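Local coordinates for protein polyphosphate kinase (Porphyromonas gingivalis, PDB 2O8R) that probably catalyses the reversible transfer of the terminal phosphate of ATP to a growing chain of inorganic polyphosphate, at residues A[526-531]-A[556-561]. The protein carries 3 engineered substitutions. Sequence-based numbering, arbitrary orientation.
Sequences REIENV and YRASEA
Two neighbouring helices of the second C-terminal, phospholipase D-like domain meet here near their C-terminal ends, with I528 of helix 516-532 lying against R557 and A558 of helix 549-560 and A561 just past its end. The backbones come close at I528 and A558, whose CA atoms are 5.8 Å apart, and where I528 CG1 rests 4.0 Å from A558 CA. CG1 lies beside the backbone N (chi1 -63°), which puts the other branch, CG2, anti to it, and I528 CG2 meets A561 CB at 3.8 Å. Beyond CG1, I528 CD1 reaches R557 NH2 at 3.9 Å, approaching the guanidinium obliquely, and the two side chains cross at about a right angle. Strand 538-543 lies between the two helices in the chain, and both lie against this strand of the domain's mixed sheet: E527 and A558 both touch M539. That same R557 NH2 is held by a salt bridge to E525, nearly one turn before I528, which ties the arginine over to the first helix. Nearly one turn further along from I528, V531 has CG1 anti to the backbone N (chi1 175°), and V531 CG1 sits 3.2 Å from A561 O, just where the second helix gives way to loop.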
loop_
_atom_site.group_PDB
_atom_site.type_symbol
_atom_site.label_atom_id
_atom_site.label_comp_id
_atom_site.label_asym_id
_atom_site.label_seq_id
_atom_site.Cartn_x
_atom_site.Cartn_y
_atom_site.Cartn_z
ATOM N N ARG A 526 3.813 -49.728 -2.932
ATOM C CA ARG A 526 2.605 -50.528 -3.079
ATOM C C ARG A 526 2.203 -50.724 -4.537
ATOM O O ARG A 526 1.709 -51.795 -4.908
ATOM C CB ARG A 526 1.455 -49.922 -2.290
ATOM C CG ARG A 526 0.151 -50.674 -2.461
ATOM C CD ARG A 526 -0.831 -50.306 -1.402
ATOM N NE ARG A 526 -1.263 -48.926 -1.549
ATOM C CZ ARG A 526 -2.275 -48.390 -0.884
ATOM N NH1 ARG A 526 -2.974 -49.129 -0.032
ATOM N NH2 ARG A 526 -2.592 -47.118 -1.080
ATOM N N GLU A 527 2.433 -49.699 -5.358
ATOM C CA GLU A 527 2.157 -49.788 -6.793
ATOM C C GLU A 527 3.149 -50.724 -7.448
ATOM O O GLU A 527 2.772 -51.482 -8.341
ATOM C CB GLU A 527 2.208 -48.419 -7.486
ATOM C CG GLU A 527 1.270 -47.376 -6.929
ATOM C CD GLU A 527 -0.189 -47.655 -7.236
ATOM O OE1 GLU A 527 -0.490 -48.035 -8.393
ATOM O OE2 GLU A 527 -1.028 -47.481 -6.311
ATOM N N ILE A 528 4.409 -50.675 -7.006
ATOM C CA ILE A 528 5.426 -51.577 -7.559
ATOM C C ILE A 528 5.042 -53.031 -7.313
ATOM O O ILE A 528 5.045 -53.839 -8.240
ATOM C CB ILE A 528 6.837 -51.325 -6.988
ATOM C CG1 ILE A 528 7.336 -49.928 -7.355
ATOM C CG2 ILE A 528 7.813 -52.397 -7.489
ATOM C CD1 ILE A 528 8.663 -49.601 -6.736
ATOM N N GLU A 529 4.689 -53.332 -6.064
ATOM C CA GLU A 529 4.244 -54.663 -5.653
ATOM C C GLU A 529 3.099 -55.158 -6.512
ATOM O O GLU A 529 3.162 -56.246 -7.074
ATOM C CB GLU A 529 3.789 -54.643 -4.197
ATOM C CG GLU A 529 4.867 -54.223 -3.218
ATOM C CD GLU A 529 4.291 -53.606 -1.958
ATOM O OE1 GLU A 529 3.309 -54.159 -1.416
ATOM O OE2 GLU A 529 4.820 -52.568 -1.507
ATOM N N ASN A 530 2.063 -54.336 -6.621
ATOM C CA ASN A 530 0.861 -54.691 -7.354
ATOM C C ASN A 530 1.140 -55.143 -8.780
ATOM O O ASN A 530 0.460 -56.030 -9.298
ATOM C CB ASN A 530 -0.125 -53.514 -7.357
ATOM C CG ASN A 530 -0.736 -53.238 -5.981
ATOM O OD1 ASN A 530 -1.533 -52.316 -5.830
ATOM N ND2 ASN A 530 -0.361 -54.031 -4.976
ATOM N N VAL A 531 2.141 -54.530 -9.410
ATOM C CA VAL A 531 2.553 -54.908 -10.762
ATOM C C VAL A 531 3.209 -56.295 -10.764
ATOM O O VAL A 531 3.048 -57.078 -11.704
ATOM C CB VAL A 531 3.501 -53.860 -11.380
ATOM C CG1 VAL A 531 4.036 -54.328 -12.746
ATOM C CG2 VAL A 531 2.788 -52.545 -11.525
ATOM N N TYR A 556 11.695 -43.452 -11.027
ATOM C CA TYR A 556 12.438 -44.178 -12.054
ATOM C C TYR A 556 12.357 -45.687 -11.830
ATOM O O TYR A 556 12.140 -46.456 -12.777
ATOM C CB TYR A 556 13.903 -43.777 -12.034
ATOM C CG TYR A 556 14.233 -42.455 -12.689
ATOM C CD1 TYR A 556 13.664 -42.091 -13.906
ATOM C CD2 TYR A 556 15.155 -41.581 -12.105
ATOM C CE1 TYR A 556 13.990 -40.881 -14.515
ATOM C CE2 TYR A 556 15.495 -40.386 -12.715
ATOM C CZ TYR A 556 14.906 -40.042 -13.909
ATOM O OH TYR A 556 15.239 -38.855 -14.490
ATOM N N ARG A 557 12.533 -46.105 -10.577
ATOM C CA ARG A 557 12.396 -47.511 -10.234
ATOM C C ARG A 557 10.969 -48.020 -10.430
ATOM O O ARG A 557 10.774 -49.168 -10.832
ATOM C CB ARG A 557 12.857 -47.786 -8.809
ATOM C CG ARG A 557 14.360 -47.679 -8.577
ATOM C CD ARG A 557 14.689 -47.798 -7.090
ATOM N NE ARG A 557 13.698 -48.636 -6.412
ATOM C CZ ARG A 557 12.943 -48.255 -5.380
ATOM N NH1 ARG A 557 13.068 -47.040 -4.848
ATOM N NH2 ARG A 557 12.067 -49.110 -4.870
ATOM N N ALA A 558 9.978 -47.176 -10.158
ATOM C CA ALA A 558 8.587 -47.558 -10.384
ATOM C C ALA A 558 8.350 -47.752 -11.872
ATOM O O ALA A 558 7.735 -48.729 -12.281
ATOM C CB ALA A 558 7.641 -46.525 -9.813
ATOM N N SER A 559 8.875 -46.837 -12.681
ATOM C CA SER A 559 8.781 -46.945 -14.136
ATOM C C SER A 559 9.406 -48.251 -14.622
ATOM O O SER A 559 8.738 -49.065 -15.275
ATOM C CB SER A 559 9.471 -45.754 -14.803
ATOM O OG SER A 559 9.365 -45.821 -16.213
ATOM N N GLU A 560 10.681 -48.441 -14.275
ATOM C CA GLU A 560 11.420 -49.677 -14.539
ATOM C C GLU A 560 10.620 -50.919 -14.163
ATOM O O GLU A 560 10.627 -51.905 -14.896
ATOM C CB GLU A 560 12.743 -49.672 -13.765
ATOM C CG GLU A 560 13.844 -48.813 -14.388
ATOM C CD GLU A 560 15.031 -48.600 -13.473
ATOM O OE1 GLU A 560 14.882 -48.783 -12.244
ATOM O OE2 GLU A 560 16.122 -48.243 -13.977
ATOM N N ALA A 561 9.915 -50.852 -13.032
ATOM C CA ALA A 561 9.107 -51.961 -12.523
ATOM C C ALA A 561 7.783 -52.156 -13.254
ATOM O O ALA A 561 6.978 -52.976 -12.838
ATOM C CB ALA A 561 8.824 -51.761 -11.052
#